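Matching sites in glutaredoxin, CPYC type from Chlamydomonas reinhardtii, a protein that probably reduces glutathione-containing and other disulfides as a glutathione-dependent oxidoreductase of the thioredoxin fold (PDB 7NCV (chain A, 1.50 Å), residues V75-K80 and K99-A104), and in its relative glutaredoxin from Chlorella sorokiniana (PDB 4I2T (chain B, 1.40 Å), residues V74-Q79 and V98-A103). Both blocks share one frame: the second was fitted to the first on N, CA, C and O of the twelve residues, RMSD 0.58 Å. Numbering follows each deposited sequence.

Structure 1 (7NCV); sequences VFINGK and KLLQEA.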
loop_
_atom_site.group_PDB
_atom_site.type_symbol
_atom_site.label_atom_id
_atom_site.label_comp_id
_atom_site.label_asym_id
_atom_site.label_seq_id
_atom_site.Cartn_x
_atom_site.Cartn_y
_atom_site.Cartn_z
ATOM N N VAL A 75 1.117 0.453 2.432
ATOM C CA VAL A 75 0.378 -0.783 2.170
ATOM C C VAL A 75 -0.928 -0.760 2.936
ATOM O O VAL A 75 -0.948 -0.477 4.157
ATOM C CB VAL A 75 1.211 -1.999 2.615
ATOM C CG1 VAL A 75 0.440 -3.277 2.423
ATOM C CG2 VAL A 75 2.545 -2.049 1.852
ATOM N N PHE A 76 -2.022 -1.071 2.228
ATOM C CA PHE A 76 -3.343 -1.175 2.849
ATOM C C PHE A 76 -3.948 -2.539 2.575
ATOM O O PHE A 76 -3.825 -3.066 1.458
ATOM C CB PHE A 76 -4.302 -0.107 2.281
ATOM C CG PHE A 76 -3.830 1.327 2.481
ATOM C CD1 PHE A 76 -2.855 1.892 1.623
ATOM C CD2 PHE A 76 -4.445 2.125 3.444
ATOM C CE1 PHE A 76 -2.478 3.240 1.766
ATOM C CE2 PHE A 76 -4.106 3.445 3.591
ATOM C CZ PHE A 76 -3.108 4.010 2.763
ATOM N N ILE A 77 -4.616 -3.114 3.584
ATOM C CA ILE A 77 -5.316 -4.381 3.424
ATOM C C ILE A 77 -6.699 -4.230 4.031
ATOM O O ILE A 77 -6.819 -3.742 5.166
ATOM C CB ILE A 77 -4.553 -5.530 4.110
ATOM C CG1 ILE A 77 -3.146 -5.668 3.453
ATOM C CG2 ILE A 77 -5.370 -6.816 4.030
ATOM C CD1 ILE A 77 -2.297 -6.726 4.193
ATOM N N ASN A 78 -7.740 -4.623 3.279
ATOM C CA ASN A 78 -9.124 -4.605 3.821
ATOM C C ASN A 78 -9.521 -3.193 4.280
ATOM O O ASN A 78 -10.281 -3.028 5.253
ATOM C CB ASN A 78 -9.266 -5.603 4.995
ATOM C CG ASN A 78 -10.712 -5.950 5.286
ATOM O OD1 ASN A 78 -11.500 -6.104 4.377
ATOM N ND2 ASN A 78 -11.049 -6.053 6.567
ATOM N N GLY A 79 -8.972 -2.179 3.622
ATOM C CA GLY A 79 -9.318 -0.780 3.868
ATOM C C GLY A 79 -8.540 -0.145 5.006
ATOM O O GLY A 79 -8.806 1.027 5.339
ATOM N N LYS A 80 -7.627 -0.888 5.634
ATOM C CA LYS A 80 -6.891 -0.439 6.812
ATOM C C LYS A 80 -5.400 -0.359 6.489
ATOM O O LYS A 80 -4.813 -1.304 5.936
ATOM C CB LYS A 80 -7.115 -1.404 7.963
ATOM C CG LYS A 80 -6.249 -1.156 9.194
ATOM C CD LYS A 80 -6.648 -2.075 10.360
ATOM C CE LYS A 80 -5.951 -1.653 11.621
ATOM N NZ LYS A 80 -6.312 -2.533 12.754
ATOM N N LYS A 99 -2.736 -14.093 7.770
ATOM C CA LYS A 99 -4.025 -14.006 8.448
ATOM C C LYS A 99 -4.802 -12.769 7.986
ATOM O O LYS A 99 -6.016 -12.849 7.756
ATOM C CB LYS A 99 -3.793 -14.013 9.967
ATOM C CG LYS A 99 -5.089 -13.885 10.743
ATOM C CD LYS A 99 -5.696 -15.189 11.129
ATOM C CE LYS A 99 -6.102 -15.114 12.624
ATOM N NZ LYS A 99 -6.503 -16.436 13.169
ATOM N N LEU A 100 -4.130 -11.622 7.848
ATOM C CA LEU A 100 -4.837 -10.413 7.415
ATOM C C LEU A 100 -5.366 -10.590 6.001
ATOM O O LEU A 100 -6.473 -10.103 5.647
ATOM C CB LEU A 100 -3.897 -9.209 7.447
ATOM C CG LEU A 100 -3.500 -8.755 8.861
ATOM C CD1 LEU A 100 -2.441 -7.698 8.742
ATOM C CD2 LEU A 100 -4.729 -8.217 9.618
ATOM N N LEU A 101 -4.592 -11.271 5.145
ATOM C CA LEU A 101 -5.042 -11.495 3.761
ATOM C C LEU A 101 -6.245 -12.408 3.742
ATOM O O LEU A 101 -7.177 -12.200 2.929
ATOM C CB LEU A 101 -3.898 -12.080 2.911
ATOM C CG LEU A 101 -2.762 -11.084 2.640
ATOM C CD1 LEU A 101 -1.615 -11.808 1.935
ATOM C CD2 LEU A 101 -3.191 -9.827 1.805
ATOM N N GLN A 102 -6.254 -13.431 4.592
ATOM C CA GLN A 102 -7.414 -14.303 4.700
ATOM C C GLN A 102 -8.649 -13.532 5.143
ATOM O O GLN A 102 -9.735 -13.677 4.542
ATOM C CB GLN A 102 -7.102 -15.450 5.650
ATOM C CG GLN A 102 -6.075 -16.416 5.057
ATOM C CD GLN A 102 -5.452 -17.349 6.122
ATOM O OE1 GLN A 102 -5.386 -17.011 7.305
ATOM N NE2 GLN A 102 -5.003 -18.517 5.697
ATOM N N GLU A 103 -8.497 -12.702 6.179
ATOM C CA GLU A 103 -9.601 -11.923 6.720
ATOM C C GLU A 103 -10.133 -10.940 5.684
ATOM O O GLU A 103 -11.352 -10.670 5.647
ATOM C CB GLU A 103 -9.147 -11.218 7.991
ATOM C CG GLU A 103 -8.877 -12.256 9.144
ATOM C CD GLU A 103 -8.299 -11.634 10.380
ATOM O OE1 GLU A 103 -7.823 -10.482 10.325
ATOM O OE2 GLU A 103 -8.364 -12.333 11.409
ATOM N N ALA A 104 -9.269 -10.440 4.804
ATOM C CA ALA A 104 -9.672 -9.543 3.706
ATOM C C ALA A 104 -10.350 -10.260 2.554
ATOM O O ALA A 104 -10.866 -9.576 1.636
ATOM C CB ALA A 104 -8.447 -8.818 3.149
HETATM O O HOH W 1 -11.188 -6.455 1.836
#
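Ile77 meets segment 99-104, which lies on helix 96-103, at the end of strand 74-77, where a type I' turn leads into edge strand 80-83. The helix packs here on one face of the thioredoxin-fold sheet of this glutaredoxin. The apolar contacts centre on Ile77. Its CG2, anti to the backbone N (chi1 -61° places CG1 beside that N), lies 3.8 Å from Ala104 CB. Its CD1 reaches Leu101 CD2 at 4.0 Å, the two side chains crossing at about a right angle. CD1 is also 4.4 Å from Leu100 CB. Leu82 of the neighbouring strand touches both Ile77 and Leu100. Asn78, on the turn with positive phi, rests its side chain against Ala104, CG 4.2 Å from Ala104 CB. A water bridges the two segments. It donates to Asn78 OD1 at 2.6 Å and to Ala104 O at 3.1 Å. Lys18 NZ is a further hydrogen-bond partner of Ala104 O.

Comparison
Ile77(A) and Ile76(B), each the first residue of a type I' turn, pack against the C-terminal helix. Both touch the same three positions, Leu100(A)/Met99(B), Leu101(A)/Leu100(B) and Ala104(A)/Ala103(B), and Leu101(A) and Leu100(B) keep their place. The main exchange is Asn78(A) against Asp77(B). Phi is positive at both, but the CA atoms stand 1.2 Å apart and the CB atoms 1.5 Å apart after superposition. OD1 of Asn78(A) and OD2 of Asp77(B) nevertheless fall 0.8 Å apart. ND2 of Asn78(A) has no counterpart in Asp77(B). OD1 of Asp77(B) has none in Asn78(A), but water 1 of structure 1 stands 1.0 Å apart from its place. A carboxylate oxygen thus takes roughly the site of the bridging water. Asp77(B) probably carries a negative charge where Asn78(A) is neutral. The CA atoms of Gly79(A) and Gly78(B) are 1.0 Å apart. At Leu100(A) against Met99(B) the CB atoms coincide, and CD1 and SD lie 0.7 Å apart. CD2 of Leu100(A) and CE of Met99(B) have no counterparts. The contact of Leu100(A) CD2 with Glu103(A) OE1, 3.9 Å, is absent in structure 2, where Asn102(B) replaces the glutamate. Away from the interface, NH1 and NH2 of Arg101(B) have no counterpart in Gln102(A).

Structure 2 (4I2T); sequences VFIDGQ and VMLRNA.
Ile76 carries the apolar contacts with segment 98-103. Its CG2, anti to the backbone N (chi1 -63° places CG1 beside that N), lies 3.6 Å from Ala103 CB. Its CD1 reaches Leu100 CD2 at 3.8 Å, the two side chains crossing at about a right angle. CD1 is also 4.0 Å from Met99 CB. Beyond CG the Met99 chain is extended, and its sulfur and methyl lead away from the isoleucine. Ile81 of the neighbouring strand touches Ile76, and Leu90 of helix 86-93 touches Met99. Asp77, on the type I' turn with positive phi, rests its side chain against Ala103, CG 3.9 Å from Ala103 CB. The polar partner of this carboxylate lies outside the two segments. It is Lys16, whose NZ forms a salt bridge with Asp77 OD1 and a weak hydrogen bond with Ala103 O.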
loop_
_atom_site.group_PDB
_atom_site.type_symbol
_atom_site.label_atom_id
_atom_site.label_comp_id
_atom_site.label_asym_id
_atom_site.label_seq_id
_atom_site.Cartn_x
_atom_site.Cartn_y
_atom_site.Cartn_z
ATOM N N VAL B 74 1.190 0.317 2.924
ATOM C CA VAL B 74 0.378 -0.817 2.520
ATOM C C VAL B 74 -0.949 -0.835 3.262
ATOM O O VAL B 74 -1.000 -0.595 4.472
ATOM C CB VAL B 74 1.126 -2.134 2.768
ATOM C CG1 VAL B 74 0.278 -3.326 2.332
ATOM C CG2 VAL B 74 2.459 -2.117 2.032
ATOM N N PHE B 75 -2.015 -1.121 2.519
ATOM C CA PHE B 75 -3.369 -1.149 3.060
ATOM C C PHE B 75 -4.075 -2.444 2.698
ATOM O O PHE B 75 -3.956 -2.939 1.578
ATOM C CB PHE B 75 -4.188 0.019 2.504
ATOM C CG PHE B 75 -3.640 1.369 2.853
ATOM C CD1 PHE B 75 -2.553 1.890 2.173
ATOM C CD2 PHE B 75 -4.220 2.124 3.855
ATOM C CE1 PHE B 75 -2.053 3.137 2.492
ATOM C CE2 PHE B 75 -3.724 3.368 4.175
ATOM C CZ PHE B 75 -2.638 3.874 3.496
ATOM N N ILE B 76 -4.817 -2.984 3.656
ATOM C CA ILE B 76 -5.685 -4.130 3.416
ATOM C C ILE B 76 -7.097 -3.798 3.884
ATOM O O ILE B 76 -7.296 -3.365 5.024
ATOM C CB ILE B 76 -5.183 -5.390 4.137
ATOM C CG1 ILE B 76 -3.810 -5.789 3.600
ATOM C CG2 ILE B 76 -6.175 -6.537 3.964
ATOM C CD1 ILE B 76 -3.168 -6.944 4.340
ATOM N N ASP B 77 -8.071 -3.990 3.000
ATOM C CA ASP B 77 -9.462 -3.637 3.286
ATOM C C ASP B 77 -9.609 -2.204 3.790
ATOM O O ASP B 77 -10.382 -1.935 4.713
ATOM C CB ASP B 77 -10.070 -4.607 4.299
ATOM C CG ASP B 77 -10.788 -5.754 3.638
ATOM O OD1 ASP B 77 -11.087 -5.655 2.430
ATOM O OD2 ASP B 77 -11.045 -6.758 4.329
ATOM N N GLY B 78 -8.868 -1.288 3.174
ATOM C CA GLY B 78 -8.988 0.128 3.474
ATOM C C GLY B 78 -8.261 0.567 4.732
ATOM O O GLY B 78 -8.373 1.723 5.141
ATOM N N GLN B 79 -7.514 -0.347 5.343
ATOM C CA GLN B 79 -6.843 -0.065 6.609
ATOM C C GLN B 79 -5.327 -0.170 6.478
ATOM O O GLN B 79 -4.808 -1.109 5.882
ATOM C CB GLN B 79 -7.332 -1.035 7.684
ATOM C CG GLN B 79 -8.822 -0.939 7.973
ATOM C CD GLN B 79 -9.207 0.380 8.616
ATOM O OE1 GLN B 79 -10.038 1.120 8.092
ATOM N NE2 GLN B 79 -8.604 0.676 9.763
ATOM N N VAL B 98 -2.563 -14.382 7.461
ATOM C CA VAL B 98 -3.750 -14.300 8.301
ATOM C C VAL B 98 -4.585 -13.092 7.892
ATOM O O VAL B 98 -5.795 -13.198 7.706
ATOM C CB VAL B 98 -3.384 -14.196 9.789
ATOM C CG1 VAL B 98 -4.631 -13.961 10.627
ATOM C CG2 VAL B 98 -2.663 -15.463 10.252
ATOM N N MET B 99 -3.934 -11.945 7.740
ATOM C CA MET B 99 -4.628 -10.722 7.352
ATOM C C MET B 99 -5.296 -10.880 5.990
ATOM O O MET B 99 -6.428 -10.450 5.791
ATOM C CB MET B 99 -3.652 -9.548 7.301
ATOM C CG MET B 99 -3.107 -9.131 8.653
ATOM S SD MET B 99 -1.804 -7.897 8.464
ATOM C CE MET B 99 -1.423 -7.532 10.174
ATOM N N LEU B 100 -4.596 -11.502 5.049
ATOM C CA LEU B 100 -5.126 -11.668 3.703
ATOM C C LEU B 100 -6.290 -12.660 3.678
ATOM O O LEU B 100 -7.258 -12.467 2.935
ATOM C CB LEU B 100 -4.018 -12.095 2.736
ATOM C CG LEU B 100 -2.921 -11.050 2.497
ATOM C CD1 LEU B 100 -1.795 -11.662 1.685
ATOM C CD2 LEU B 100 -3.474 -9.814 1.801
ATOM N N ARG B 101 -6.203 -13.717 4.479
ATOM C CA ARG B 101 -7.320 -14.652 4.594
ATOM C C ARG B 101 -8.539 -13.976 5.220
ATOM O O ARG B 101 -9.661 -14.137 4.740
ATOM C CB ARG B 101 -6.934 -15.884 5.407
ATOM C CG ARG B 101 -6.163 -16.927 4.618
ATOM C CD ARG B 101 -6.151 -18.252 5.354
ATOM N NE ARG B 101 -5.417 -18.153 6.609
ATOM C CZ ARG B 101 -4.106 -18.332 6.728
ATOM N NH1 ARG B 101 -3.367 -18.625 5.668
ATOM N NH2 ARG B 101 -3.528 -18.216 7.916
ATOM N N ASN B 102 -8.326 -13.208 6.281
ATOM C CA ASN B 102 -9.435 -12.528 6.932
ATOM C C ASN B 102 -10.121 -11.548 5.982
ATOM O O ASN B 102 -11.332 -11.358 6.050
ATOM C CB ASN B 102 -8.968 -11.809 8.194
ATOM C CG ASN B 102 -8.634 -12.764 9.316
ATOM O OD1 ASN B 102 -9.025 -13.927 9.290
ATOM N ND2 ASN B 102 -7.912 -12.276 10.313
ATOM N N ALA B 103 -9.341 -10.937 5.095
ATOM C CA ALA B 103 -9.864 -9.992 4.112
ATOM C C ALA B 103 -10.520 -10.683 2.917
ATOM O O ALA B 103 -11.126 -10.030 2.068
ATOM C CB ALA B 103 -8.751 -9.078 3.635
#